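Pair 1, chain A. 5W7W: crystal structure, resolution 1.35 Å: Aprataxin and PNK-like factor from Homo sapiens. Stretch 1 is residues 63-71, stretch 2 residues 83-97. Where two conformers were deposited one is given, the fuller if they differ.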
# COMPACT_ATOMS: atom_id res chain seq x y z
N ASN A 63 0.38 -12.48 7.71
CA ASN A 63 0.24 -11.21 8.41
C ASN A 63 -0.60 -10.28 7.54
O ASN A 63 -0.31 -10.15 6.35
CB ASN A 63 1.60 -10.58 8.69
CG ASN A 63 2.43 -11.42 9.62
OD1 ASN A 63 1.90 -12.11 10.50
ND2 ASN A 63 3.75 -11.35 9.45
N PRO A 64 -1.65 -9.68 8.08
CA PRO A 64 -2.63 -8.99 7.23
C PRO A 64 -2.15 -7.63 6.75
O PRO A 64 -1.16 -7.07 7.21
CB PRO A 64 -3.85 -8.83 8.14
CG PRO A 64 -3.34 -8.93 9.48
CD PRO A 64 -2.11 -9.79 9.46
N CYS A 65 -2.91 -7.09 5.82
CA CYS A 65 -2.87 -5.68 5.48
C CYS A 65 -4.12 -5.01 6.04
O CYS A 65 -5.12 -5.67 6.31
CB CYS A 65 -2.87 -5.48 3.98
SG CYS A 65 -1.43 -6.13 3.12
N PHE A 66 -4.06 -3.68 6.16
CA PHE A 66 -5.16 -2.91 6.72
C PHE A 66 -5.53 -1.80 5.75
O PHE A 66 -4.70 -1.32 4.98
CB PHE A 66 -4.79 -2.33 8.09
CG PHE A 66 -4.31 -3.38 9.07
CD1 PHE A 66 -3.05 -3.89 8.98
CD2 PHE A 66 -5.15 -3.87 10.05
CE1 PHE A 66 -2.61 -4.88 9.84
CE2 PHE A 66 -4.72 -4.85 10.91
CZ PHE A 66 -3.44 -5.36 10.80
N TYR A 67 -6.78 -1.37 5.84
CA TYR A 67 -7.37 -0.39 4.95
C TYR A 67 -8.18 0.63 5.74
O TYR A 67 -8.93 0.26 6.64
CB TYR A 67 -8.33 -1.09 3.99
CG TYR A 67 -9.13 -0.16 3.09
CD1 TYR A 67 -8.51 0.60 2.10
CD2 TYR A 67 -10.50 -0.06 3.22
CE1 TYR A 67 -9.24 1.44 1.29
CE2 TYR A 67 -11.24 0.79 2.40
CZ TYR A 67 -10.59 1.53 1.43
OH TYR A 67 -11.34 2.36 0.62
N GLN A 68 -8.07 1.89 5.35
CA GLN A 68 -8.88 2.97 5.92
C GLN A 68 -9.38 3.85 4.78
O GLN A 68 -8.60 4.53 4.12
CB GLN A 68 -8.05 3.80 6.90
CG GLN A 68 -8.83 4.95 7.52
CD GLN A 68 -7.97 5.77 8.47
OE1 GLN A 68 -6.93 5.33 8.93
NE2 GLN A 68 -8.40 6.99 8.74
N SER A 69 -10.68 3.84 4.54
CA SER A 69 -11.26 4.74 3.56
C SER A 69 -11.05 6.19 3.98
O SER A 69 -10.99 6.52 5.17
CB SER A 69 -12.76 4.44 3.45
OG SER A 69 -13.31 4.90 2.23
N SER A 70 -10.94 7.07 2.98
CA SER A 70 -10.53 8.45 3.24
C SER A 70 -11.43 9.16 4.25
O SER A 70 -10.94 9.98 5.03
CB SER A 70 -10.44 9.24 1.93
OG SER A 70 -11.71 9.39 1.34
N GLU A 71 -12.72 8.84 4.27
CA GLU A 71 -13.68 9.52 5.13
C GLU A 71 -13.77 8.91 6.52
O GLU A 71 -14.36 9.52 7.42
CB GLU A 71 -15.07 9.51 4.47
CG GLU A 71 -15.89 8.22 4.56
CD GLU A 71 -15.50 7.14 3.56
OE1 GLU A 71 -14.46 7.27 2.89
OE2 GLU A 71 -16.25 6.15 3.45
N TRP A 83 -8.42 -8.69 -3.84
CA TRP A 83 -8.10 -7.31 -4.16
C TRP A 83 -9.08 -6.34 -3.50
O TRP A 83 -10.29 -6.58 -3.42
CB TRP A 83 -8.16 -7.09 -5.66
CG TRP A 83 -7.18 -7.84 -6.46
CD1 TRP A 83 -7.41 -9.00 -7.15
CD2 TRP A 83 -5.81 -7.51 -6.69
NE1 TRP A 83 -6.27 -9.41 -7.78
CE2 TRP A 83 -5.27 -8.51 -7.51
CE3 TRP A 83 -4.98 -6.47 -6.27
CZ2 TRP A 83 -3.95 -8.50 -7.93
CZ3 TRP A 83 -3.67 -6.45 -6.68
CH2 TRP A 83 -3.16 -7.46 -7.50
N CYS A 84 -8.53 -5.20 -3.10
CA CYS A 84 -9.27 -4.05 -2.61
C CYS A 84 -8.77 -2.80 -3.33
O CYS A 84 -7.57 -2.53 -3.33
CB CYS A 84 -9.02 -3.87 -1.11
SG CYS A 84 -9.89 -2.50 -0.32
N TYR A 85 -9.68 -2.04 -3.92
CA TYR A 85 -9.31 -0.77 -4.53
C TYR A 85 -8.96 0.28 -3.49
O TYR A 85 -9.60 0.38 -2.43
CB TYR A 85 -10.41 -0.27 -5.50
CG TYR A 85 -10.32 -0.98 -6.82
CD1 TYR A 85 -9.25 -0.72 -7.66
CD2 TYR A 85 -11.24 -1.94 -7.22
CE1 TYR A 85 -9.09 -1.38 -8.86
CE2 TYR A 85 -11.10 -2.61 -8.42
CZ TYR A 85 -10.01 -2.33 -9.23
OH TYR A 85 -9.85 -3.00 -10.43
N LEU A 86 -7.94 1.06 -3.80
CA LEU A 86 -7.46 2.15 -2.95
C LEU A 86 -7.66 3.43 -3.73
O LEU A 86 -6.91 3.72 -4.67
CB LEU A 86 -5.98 1.95 -2.64
CG LEU A 86 -5.60 0.65 -1.95
CD1 LEU A 86 -4.09 0.56 -1.77
CD2 LEU A 86 -6.32 0.51 -0.61
N ASN A 87 -8.65 4.20 -3.33
CA ASN A 87 -8.91 5.47 -3.99
C ASN A 87 -7.96 6.53 -3.45
O ASN A 87 -7.49 6.44 -2.31
CB ASN A 87 -10.35 5.90 -3.74
CG ASN A 87 -11.34 4.90 -4.28
OD1 ASN A 87 -11.30 4.58 -5.47
ND2 ASN A 87 -12.17 4.36 -3.41
N PRO A 88 -7.68 7.56 -4.23
CA PRO A 88 -6.86 8.66 -3.71
C PRO A 88 -7.46 9.19 -2.42
O PRO A 88 -8.68 9.39 -2.31
CB PRO A 88 -6.90 9.69 -4.84
CG PRO A 88 -7.10 8.86 -6.09
CD PRO A 88 -8.07 7.79 -5.64
N GLY A 89 -6.60 9.39 -1.42
CA GLY A 89 -7.00 9.79 -0.10
C GLY A 89 -7.18 8.65 0.89
O GLY A 89 -7.12 8.88 2.10
N ASP A 90 -7.41 7.43 0.40
CA ASP A 90 -7.49 6.27 1.27
C ASP A 90 -6.09 5.96 1.82
O ASP A 90 -5.08 6.43 1.30
CB ASP A 90 -7.94 5.04 0.49
CG ASP A 90 -9.38 5.07 0.05
OD1 ASP A 90 -10.14 5.98 0.44
OD2 ASP A 90 -9.77 4.14 -0.70
N SER A 91 -6.05 5.13 2.85
CA SER A 91 -4.80 4.65 3.43
C SER A 91 -4.81 3.13 3.48
O SER A 91 -5.87 2.51 3.57
CB SER A 91 -4.59 5.18 4.84
OG SER A 91 -4.49 6.60 4.87
N PHE A 92 -3.62 2.55 3.44
CA PHE A 92 -3.46 1.14 3.79
C PHE A 92 -2.23 1.03 4.68
O PHE A 92 -1.42 1.95 4.76
CB PHE A 92 -3.29 0.24 2.55
CG PHE A 92 -1.93 0.29 1.95
CD1 PHE A 92 -1.60 1.25 1.01
CD2 PHE A 92 -0.96 -0.62 2.31
CE1 PHE A 92 -0.33 1.30 0.47
CE2 PHE A 92 0.30 -0.57 1.77
CZ PHE A 92 0.61 0.39 0.84
N SER A 93 -2.08 -0.10 5.35
CA SER A 93 -0.90 -0.30 6.17
C SER A 93 -0.48 -1.76 6.18
O SER A 93 -1.27 -2.68 5.92
CB SER A 93 -1.12 0.19 7.60
OG SER A 93 -2.10 -0.58 8.27
N LEU A 94 0.79 -1.95 6.50
CA LEU A 94 1.36 -3.29 6.56
C LEU A 94 1.41 -3.85 7.98
O LEU A 94 1.55 -5.07 8.14
CB LEU A 94 2.76 -3.31 5.94
CG LEU A 94 2.82 -2.86 4.48
CD1 LEU A 94 4.25 -3.02 3.98
CD2 LEU A 94 1.88 -3.63 3.62
N LEU A 95 1.31 -3.01 9.00
CA LEU A 95 1.04 -3.43 10.37
C LEU A 95 -0.14 -2.59 10.85
O LEU A 95 -0.50 -1.58 10.24
CB LEU A 95 2.24 -3.25 11.31
CG LEU A 95 3.46 -4.09 10.99
CD1 LEU A 95 4.59 -3.70 11.91
CD2 LEU A 95 3.16 -5.58 11.14
N VAL A 96 -0.76 -2.99 11.95
CA VAL A 96 -1.99 -2.33 12.35
C VAL A 96 -1.76 -0.85 12.62
O VAL A 96 -2.66 -0.03 12.39
CB VAL A 96 -2.64 -3.05 13.56
CG1 VAL A 96 -1.75 -2.97 14.78
CG2 VAL A 96 -4.01 -2.46 13.86
N ASP A 97 -0.59 -0.49 13.13
CA ASP A 97 -0.31 0.87 13.60
C ASP A 97 1.03 1.39 13.12
O ASP A 97 1.58 2.32 13.72
CB ASP A 97 -0.38 0.94 15.13
CG ASP A 97 0.59 0.01 15.81
OD1 ASP A 97 1.36 -0.70 15.13
OD2 ASP A 97 0.57 -0.04 17.06
O HOH W 1 0.61 -7.38 9.23
O HOH W 2 -7.12 7.44 4.96
O HOH W 3 -10.88 8.30 -1.16

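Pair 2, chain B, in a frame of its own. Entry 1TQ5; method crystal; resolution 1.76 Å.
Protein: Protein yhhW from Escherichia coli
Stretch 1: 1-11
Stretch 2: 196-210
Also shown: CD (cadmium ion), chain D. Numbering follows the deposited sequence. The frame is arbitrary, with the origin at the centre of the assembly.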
# COMPACT_ATOMS: atom_id res chain seq x y z
N MSE B 1 9.46 7.58 -18.59
CA MSE B 1 8.76 6.27 -18.50
C MSE B 1 7.58 6.36 -17.54
O MSE B 1 7.75 6.70 -16.37
CB MSE B 1 9.73 5.19 -18.01
CG MSE B 1 10.92 4.94 -18.92
SE MSE B 1 10.46 4.27 -20.53
CE MSE B 1 10.27 5.79 -21.49
N ILE B 2 6.39 6.05 -18.04
CA ILE B 2 5.17 6.08 -17.24
C ILE B 2 4.27 4.96 -17.73
O ILE B 2 3.95 4.88 -18.92
CB ILE B 2 4.46 7.46 -17.37
CG1 ILE B 2 3.28 7.56 -16.40
CG2 ILE B 2 4.02 7.68 -18.81
CD1 ILE B 2 2.12 6.65 -16.70
N TYR B 3 3.88 4.08 -16.83
CA TYR B 3 3.04 2.96 -17.21
C TYR B 3 1.81 2.78 -16.35
O TYR B 3 1.86 2.87 -15.12
CB TYR B 3 3.89 1.70 -17.24
CG TYR B 3 5.03 1.83 -18.23
CD1 TYR B 3 4.79 1.85 -19.60
CD2 TYR B 3 6.35 2.00 -17.79
CE1 TYR B 3 5.82 2.05 -20.52
CE2 TYR B 3 7.38 2.20 -18.70
CZ TYR B 3 7.11 2.22 -20.06
OH TYR B 3 8.13 2.41 -20.97
N LEU B 4 0.68 2.53 -17.00
CA LEU B 4 -0.58 2.37 -16.31
C LEU B 4 -0.92 0.91 -16.03
O LEU B 4 -0.97 0.08 -16.94
CB LEU B 4 -1.70 3.01 -17.14
CG LEU B 4 -3.15 2.88 -16.65
CD1 LEU B 4 -3.38 3.73 -15.42
CD2 LEU B 4 -4.09 3.32 -17.77
N ARG B 5 -1.13 0.61 -14.76
CA ARG B 5 -1.52 -0.73 -14.34
C ARG B 5 -3.03 -0.65 -14.11
O ARG B 5 -3.48 -0.28 -13.03
CB ARG B 5 -0.80 -1.10 -13.04
CG ARG B 5 -1.24 -2.41 -12.41
CD ARG B 5 -1.15 -3.55 -13.39
NE ARG B 5 -1.10 -4.85 -12.71
CZ ARG B 5 -1.30 -6.01 -13.33
NH1 ARG B 5 -1.57 -6.02 -14.62
NH2 ARG B 5 -1.21 -7.15 -12.66
N LYS B 6 -3.81 -1.00 -15.13
CA LYS B 6 -5.27 -0.93 -15.04
C LYS B 6 -5.86 -1.81 -13.96
O LYS B 6 -5.45 -2.95 -13.78
CB LYS B 6 -5.92 -1.29 -16.38
CG LYS B 6 -5.77 -0.23 -17.46
CD LYS B 6 -6.59 -0.61 -18.69
CE LYS B 6 -6.45 0.42 -19.81
NZ LYS B 6 -5.06 0.47 -20.36
N ALA B 7 -6.85 -1.27 -13.25
CA ALA B 7 -7.52 -2.00 -12.19
C ALA B 7 -8.13 -3.32 -12.65
O ALA B 7 -8.03 -4.33 -11.95
CB ALA B 7 -8.59 -1.13 -11.55
N ASN B 8 -8.76 -3.33 -13.83
CA ASN B 8 -9.41 -4.53 -14.35
C ASN B 8 -8.46 -5.60 -14.88
O ASN B 8 -8.86 -6.73 -15.14
CB ASN B 8 -10.41 -4.15 -15.46
CG ASN B 8 -9.73 -3.52 -16.66
OD1 ASN B 8 -9.07 -2.49 -16.54
ND2 ASN B 8 -9.89 -4.14 -17.82
N GLU B 9 -7.19 -5.25 -15.05
CA GLU B 9 -6.23 -6.23 -15.54
C GLU B 9 -5.39 -6.84 -14.42
O GLU B 9 -4.47 -7.61 -14.66
CB GLU B 9 -5.33 -5.59 -16.60
CG GLU B 9 -6.10 -5.30 -17.88
CD GLU B 9 -5.26 -4.60 -18.93
OE1 GLU B 9 -5.76 -4.44 -20.06
OE2 GLU B 9 -4.12 -4.23 -18.61
N ARG B 10 -5.73 -6.49 -13.18
CA ARG B 10 -5.02 -7.02 -12.02
C ARG B 10 -5.36 -8.49 -11.85
O ARG B 10 -6.40 -8.94 -12.32
CB ARG B 10 -5.44 -6.27 -10.75
CG ARG B 10 -4.83 -4.90 -10.58
CD ARG B 10 -5.37 -4.24 -9.32
NE ARG B 10 -6.83 -4.11 -9.38
CZ ARG B 10 -7.59 -3.68 -8.38
NH1 ARG B 10 -7.03 -3.33 -7.23
NH2 ARG B 10 -8.90 -3.59 -8.54
N GLY B 11 -4.49 -9.23 -11.18
CA GLY B 11 -4.75 -10.64 -10.93
C GLY B 11 -5.96 -10.66 -10.02
O GLY B 11 -6.17 -9.72 -9.27
N GLY B 196 0.34 13.51 -17.67
CA GLY B 196 -0.40 13.25 -18.90
C GLY B 196 -1.13 11.93 -19.02
O GLY B 196 -1.61 11.59 -20.10
N VAL B 197 -1.23 11.19 -17.92
CA VAL B 197 -1.90 9.90 -17.94
C VAL B 197 -3.08 9.88 -16.98
O VAL B 197 -2.92 10.13 -15.80
CB VAL B 197 -0.91 8.76 -17.56
CG1 VAL B 197 -1.61 7.40 -17.62
CG2 VAL B 197 0.28 8.78 -18.51
N LYS B 198 -4.27 9.59 -17.50
CA LYS B 198 -5.45 9.55 -16.64
C LYS B 198 -5.52 8.23 -15.89
O LYS B 198 -5.23 7.16 -16.44
CB LYS B 198 -6.73 9.76 -17.47
CG LYS B 198 -8.01 9.68 -16.66
CD LYS B 198 -9.20 10.31 -17.39
CE LYS B 198 -9.13 11.84 -17.38
NZ LYS B 198 -10.31 12.48 -18.05
N ALA B 199 -5.89 8.31 -14.61
CA ALA B 199 -6.02 7.13 -13.76
C ALA B 199 -7.25 7.28 -12.88
O ALA B 199 -7.58 8.39 -12.45
CB ALA B 199 -4.78 6.96 -12.90
N SER B 200 -7.94 6.18 -12.62
CA SER B 200 -9.12 6.23 -11.77
C SER B 200 -9.02 5.22 -10.63
O SER B 200 -8.00 4.55 -10.47
CB SER B 200 -10.39 5.97 -12.61
OG SER B 200 -10.30 4.74 -13.32
N THR B 201 -10.07 5.14 -9.83
CA THR B 201 -10.11 4.25 -8.68
C THR B 201 -9.42 2.90 -8.94
O THR B 201 -9.68 2.23 -9.94
CB THR B 201 -11.58 4.01 -8.24
OG1 THR B 201 -12.15 5.25 -7.79
CG2 THR B 201 -11.65 2.99 -7.11
N SER B 202 -8.52 2.54 -8.04
CA SER B 202 -7.78 1.27 -8.09
C SER B 202 -6.70 1.11 -9.14
O SER B 202 -6.05 0.06 -9.19
CB SER B 202 -8.76 0.09 -8.19
OG SER B 202 -9.52 -0.01 -7.01
N ASP B 203 -6.50 2.13 -9.97
CA ASP B 203 -5.44 2.07 -10.98
C ASP B 203 -4.10 2.37 -10.33
O ASP B 203 -4.03 3.08 -9.33
CB ASP B 203 -5.64 3.11 -12.09
CG ASP B 203 -6.69 2.72 -13.09
OD1 ASP B 203 -6.88 1.50 -13.30
OD2 ASP B 203 -7.31 3.63 -13.68
N GLY B 204 -3.04 1.85 -10.93
CA GLY B 204 -1.71 2.10 -10.43
C GLY B 204 -0.88 2.65 -11.57
O GLY B 204 -1.16 2.35 -12.73
N LEU B 205 0.13 3.45 -11.24
CA LEU B 205 1.01 4.05 -12.23
C LEU B 205 2.47 3.85 -11.85
O LEU B 205 2.86 4.16 -10.73
CB LEU B 205 0.74 5.56 -12.33
CG LEU B 205 -0.58 6.02 -12.94
CD1 LEU B 205 -0.78 7.51 -12.69
CD2 LEU B 205 -0.59 5.73 -14.44
N ALA B 206 3.26 3.31 -12.78
CA ALA B 206 4.69 3.10 -12.56
C ALA B 206 5.40 4.24 -13.27
O ALA B 206 5.13 4.52 -14.44
CB ALA B 206 5.12 1.77 -13.14
N ILE B 207 6.32 4.90 -12.56
CA ILE B 207 7.02 6.04 -13.14
C ILE B 207 8.48 6.08 -12.74
O ILE B 207 8.82 5.87 -11.58
CB ILE B 207 6.38 7.37 -12.67
CG1 ILE B 207 4.90 7.39 -13.06
CG2 ILE B 207 7.14 8.57 -13.26
CD1 ILE B 207 4.10 8.45 -12.32
N TRP B 208 9.36 6.35 -13.71
CA TRP B 208 10.78 6.45 -13.42
C TRP B 208 11.46 7.23 -14.54
O TRP B 208 10.84 7.50 -15.57
CB TRP B 208 11.40 5.05 -13.25
CG TRP B 208 11.56 4.27 -14.51
CD1 TRP B 208 12.57 4.38 -15.43
CD2 TRP B 208 10.70 3.22 -14.99
NE1 TRP B 208 12.39 3.47 -16.44
CE2 TRP B 208 11.26 2.75 -16.20
CE3 TRP B 208 9.52 2.64 -14.51
CZ2 TRP B 208 10.67 1.72 -16.94
CZ3 TRP B 208 8.93 1.61 -15.25
CH2 TRP B 208 9.51 1.16 -16.45
N ASP B 209 12.71 7.60 -14.32
CA ASP B 209 13.46 8.39 -15.30
C ASP B 209 12.83 9.76 -15.44
O ASP B 209 12.97 10.42 -16.47
CB ASP B 209 13.51 7.68 -16.66
CG ASP B 209 14.55 6.58 -16.71
OD1 ASP B 209 15.38 6.50 -15.79
OD2 ASP B 209 14.53 5.79 -17.69
N GLU B 210 12.12 10.19 -14.40
CA GLU B 210 11.47 11.49 -14.37
C GLU B 210 11.97 12.23 -13.14
O GLU B 210 12.40 11.61 -12.16
CB GLU B 210 9.95 11.34 -14.31
CG GLU B 210 9.20 12.66 -14.34
CD GLU B 210 9.56 13.51 -15.55
OE1 GLU B 210 9.35 13.04 -16.68
OE2 GLU B 210 10.06 14.64 -15.36
CD CD D . -9.01 2.08 -14.60
O HOH W 4 -4.27 -1.54 -10.64
O HOH W 5 -9.78 -0.32 -15.23
O HOH W 6 -10.91 3.69 -15.52
O HOH W 7 -10.33 2.18 -12.49
O HOH W 8 -7.92 2.72 -16.84

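What backbone arrangement do the two pairs share? In each, a short strand of the first stretch runs antiparallel to a strand of the second, at 162° in pair 1 and 163° in pair 2, with axes 4.6 Å apart at closest approach. A type II turn, N87(A) to D90(A) or S200(B) to D203(B), leads into the second strand. Fourteen central residues superpose with an RMSD of 0.6 Å. F66(A) falls on Y3(B) and Q68(A) on R5(B), facing S93(A) and S91(A) in pair 1, A206(B) and G204(B) in pair 2. These are hydrogen-bonded pairs: F66(A) N donates to S93(A) O at 3.0 Å, and Y3(B) N to A206(B) O at 2.7 Å.

How is the turn fastened to the first stretch? Both pairs use an aspartate, D90(A) matching D203(B). One carboxylate oxygen takes the backbone amide just past the strand: S70(A) N to D90(A) OD1 is 2.9 Å, A7(B) N to D203(B) OD1 is 2.8 Å. The other takes the amide that begins the turn, N87(A) N to D90(A) OD2 at 2.9 Å and S200(B) N to D203(B) OD2 at 2.8 Å. A single side chain therefore braces its own turn and ties it across. In pair 2 the same carboxylate also binds cadmium, with D203(B) OD1 2.6 Å and OD2 2.5 Å from the ion CD.

How do Y67(A) and L4(B) fill the same position? Both have chi1 t. The tyrosine reaches the aspartate, its OH donating to D90(A) OD2 at 2.7 Å, while C84(A) SG lies over one ring face, 4.1 Å from the centroid. L86(A) adds an apolar contact, CD2 to Y67(A) CD1 at 3.5 Å. The leucine side chain has no hydrogen-bond donor and packs through carbon instead: L4(B) CD1 lies 3.6 Å from L205(B) CD2, and L4(B) CD1 lies 4.3 Å from A199(B) CB, the residue matching L86(A).

What do the aromatic residues at F66(A) and Y3(B) pack against? Both have chi1 m, but their neighbours differ. Over one face of the F66(A) ring sits V96(A) CA, 3.7 Å from the centroid. Y3(B) instead meets W208(B) obliquely, with Y3(B) CE2 3.3 Å from W208(B) CH2 and the ring planes at 44°. The tryptophan also receives the selenomethionine M1(B), whose CB stands over its five-membered ring, 3.5 Å from the centroid.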